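Local coordinates for protein ferulic acid esterase, AmCE1/Fae1A (Anaeromyces mucronatus, PDB 5CXX) that probably hydrolyses feruloyl esters as a fungal alpha/beta-hydrolase esterase, and is seen here with ferulic acid bound in its pocket, at residues D100-K105 / K120-F125. Sequence-based numbering, arbitrary orientation. Where two conformers were deposited one is given.
Sequences DVYAPK and KGYDNF
Asn124 reaches across to the loop 100-105 with both ends of its amide. Its CB points toward the loop, and chi1 of -160° sets CG anti to the backbone N. ND2 gives a hydrogen bond of 2.9 Å to Ala103 O, nearly along the C=O axis of Ala103 and close to the plane of the Asn124 amide. The Lys105 and Asn124 side chains cross at about a right angle: Lys105 CG lies against ND2, and in the conformer given NZ bonds OD1 at 3.0 Å from above the carbonyl plane. There one water accepts from both Lys105 NZ and Asn124 ND2, while OD1 also takes a bond from Asn127. An alanine in place of Asn124 would probably leave Ala103 O without its side-chain donor and this Lys105 conformer freer to swing. The backbone adds a second tie, Ala103 N to Gly121 O at 3.0 Å. Gly121 lets the loop settle here: Tyr102 CE1 rests 3.5 Å from its CA, where a CB would clash. The Tyr102 ring meets Tyr122 obliquely, planes at 37°, Tyr102 CD1 against Tyr122 CE1, and Pro104 CD sits over the centre of one Tyr102 face. Deeper in, Val101 CG1 fits between Tyr122 CD2 (3.5 Å) and the Phe125 ring, a CH-pi contact set off-centre. Tyr122 OH bonds Tyr118 OH. The loop after strand 95-99 of an alpha/beta-hydrolase sheet is thus fastened to helix 116-123 and the two residues following, near the ferulic acid pocket.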
loop_
_atom_site.group_PDB
_atom_site.type_symbol
_atom_site.label_atom_id
_atom_site.label_comp_id
_atom_site.label_asym_id
_atom_site.label_seq_id
_atom_site.Cartn_x
_atom_site.Cartn_y
_atom_site.Cartn_z
ATOM N N ASP A 100 9.050 3.805 5.851
ATOM C CA ASP A 100 8.716 5.194 6.192
ATOM C C ASP A 100 8.503 5.933 4.885
ATOM O O ASP A 100 9.432 6.021 4.055
ATOM C CB ASP A 100 9.890 5.772 7.001
ATOM C CG ASP A 100 9.729 7.260 7.303
ATOM O OD1 ASP A 100 8.741 7.881 6.838
ATOM O OD2 ASP A 100 10.640 7.771 8.041
ATOM N N VAL A 101 7.264 6.330 4.617
ATOM C CA VAL A 101 6.880 6.831 3.290
ATOM C C VAL A 101 7.249 8.309 3.107
ATOM O O VAL A 101 7.277 8.802 1.976
ATOM C CB VAL A 101 5.348 6.659 3.073
ATOM C CG1 VAL A 101 4.926 7.023 1.597
ATOM C CG2 VAL A 101 5.022 5.204 3.383
ATOM N N TYR A 102 7.597 8.983 4.205
ATOM C CA TYR A 102 7.904 10.429 4.068
ATOM C C TYR A 102 9.385 10.550 3.747
ATOM O O TYR A 102 10.258 10.447 4.621
ATOM C CB TYR A 102 7.539 11.187 5.359
ATOM C CG TYR A 102 7.852 12.677 5.230
ATOM C CD1 TYR A 102 7.275 13.415 4.172
ATOM C CD2 TYR A 102 8.744 13.308 6.106
ATOM C CE1 TYR A 102 7.608 14.749 4.013
ATOM C CE2 TYR A 102 9.070 14.679 5.955
ATOM C CZ TYR A 102 8.509 15.379 4.909
ATOM O OH TYR A 102 8.818 16.692 4.787
ATOM N N ALA A 103 9.677 10.758 2.449
ATOM C CA ALA A 103 11.060 10.727 1.963
ATOM C C ALA A 103 11.448 11.998 1.225
ATOM O O ALA A 103 11.732 11.981 0.039
ATOM C CB ALA A 103 11.223 9.479 1.017
ATOM N N PRO A 104 11.483 13.134 1.903
ATOM C CA PRO A 104 11.814 14.410 1.258
ATOM C C PRO A 104 13.268 14.489 0.830
ATOM O O PRO A 104 14.193 14.001 1.537
ATOM C CB PRO A 104 11.545 15.458 2.398
ATOM C CG PRO A 104 11.888 14.621 3.679
ATOM C CD PRO A 104 11.253 13.252 3.356
ATOM N N LYS A 105 13.495 15.177 -0.299
ATOM C CA LYS A 105 14.835 15.595 -0.715
ATOM C C LYS A 105 15.446 16.497 0.369
ATOM O O LYS A 105 14.695 17.247 0.963
ATOM C CB LYS A 105 14.735 16.365 -2.026
ATOM C CG LYS A 105 14.084 15.538 -3.157
ATOM C CD LYS A 105 14.052 16.413 -4.435
ATOM C CE LYS A 105 14.397 15.594 -5.697
ATOM N NZ LYS A 105 13.360 14.584 -6.084
ATOM N N LYS A 120 4.922 16.748 -0.697
ATOM C CA LYS A 120 6.004 16.464 -1.673
ATOM C C LYS A 120 6.909 15.306 -1.226
ATOM O O LYS A 120 7.440 14.564 -2.048
ATOM C CB LYS A 120 6.867 17.702 -1.899
ATOM C CG LYS A 120 6.076 18.795 -2.686
ATOM C CD LYS A 120 7.003 20.000 -2.833
ATOM C CE LYS A 120 6.250 21.185 -3.498
ATOM N NZ LYS A 120 7.122 22.389 -3.459
ATOM N N GLY A 121 7.118 15.176 0.089
ATOM C CA GLY A 121 7.936 14.077 0.605
ATOM C C GLY A 121 7.337 12.700 0.395
ATOM O O GLY A 121 8.083 11.726 0.152
ATOM N N TYR A 122 6.015 12.620 0.383
ATOM C CA TYR A 122 5.351 11.385 0.039
ATOM C C TYR A 122 5.443 11.130 -1.467
ATOM O O TYR A 122 5.629 9.981 -1.922
ATOM C CB TYR A 122 3.824 11.416 0.486
ATOM C CG TYR A 122 3.726 11.303 1.993
ATOM C CD1 TYR A 122 3.984 12.410 2.811
ATOM C CD2 TYR A 122 3.364 10.051 2.579
ATOM C CE1 TYR A 122 3.935 12.261 4.233
ATOM C CE2 TYR A 122 3.295 9.923 3.993
ATOM C CZ TYR A 122 3.609 10.998 4.767
ATOM O OH TYR A 122 3.556 10.873 6.167
ATOM N N ASP A 123 5.278 12.203 -2.242
ATOM C CA ASP A 123 5.425 12.044 -3.704
ATOM C C ASP A 123 6.801 11.516 -4.050
ATOM O O ASP A 123 6.969 10.684 -4.968
ATOM C CB ASP A 123 5.217 13.377 -4.440
ATOM C CG ASP A 123 3.861 14.025 -4.151
ATOM O OD1 ASP A 123 2.939 13.246 -3.795
ATOM O OD2 ASP A 123 3.763 15.254 -4.323
ATOM N N ASN A 124 7.826 11.943 -3.307
ATOM C CA ASN A 124 9.178 11.550 -3.624
ATOM C C ASN A 124 9.467 10.105 -3.278
ATOM O O ASN A 124 10.528 9.564 -3.650
ATOM C CB ASN A 124 10.175 12.493 -2.868
ATOM C CG ASN A 124 11.535 12.479 -3.493
ATOM O OD1 ASN A 124 11.663 12.568 -4.736
ATOM N ND2 ASN A 124 12.576 12.465 -2.652
ATOM N N PHE A 125 8.542 9.460 -2.574
ATOM C CA PHE A 125 8.696 8.068 -2.220
ATOM C C PHE A 125 8.804 7.167 -3.467
ATOM O O PHE A 125 9.434 6.109 -3.370
ATOM C CB PHE A 125 7.520 7.584 -1.332
ATOM C CG PHE A 125 7.774 6.180 -0.808
ATOM C CD1 PHE A 125 8.747 5.974 0.177
ATOM C CD2 PHE A 125 7.103 5.085 -1.332
ATOM C CE1 PHE A 125 9.060 4.681 0.606
ATOM C CE2 PHE A 125 7.391 3.826 -0.905
ATOM C CZ PHE A 125 8.363 3.596 0.091
HETATM O O HOH W 1 15.103 12.728 -4.756
#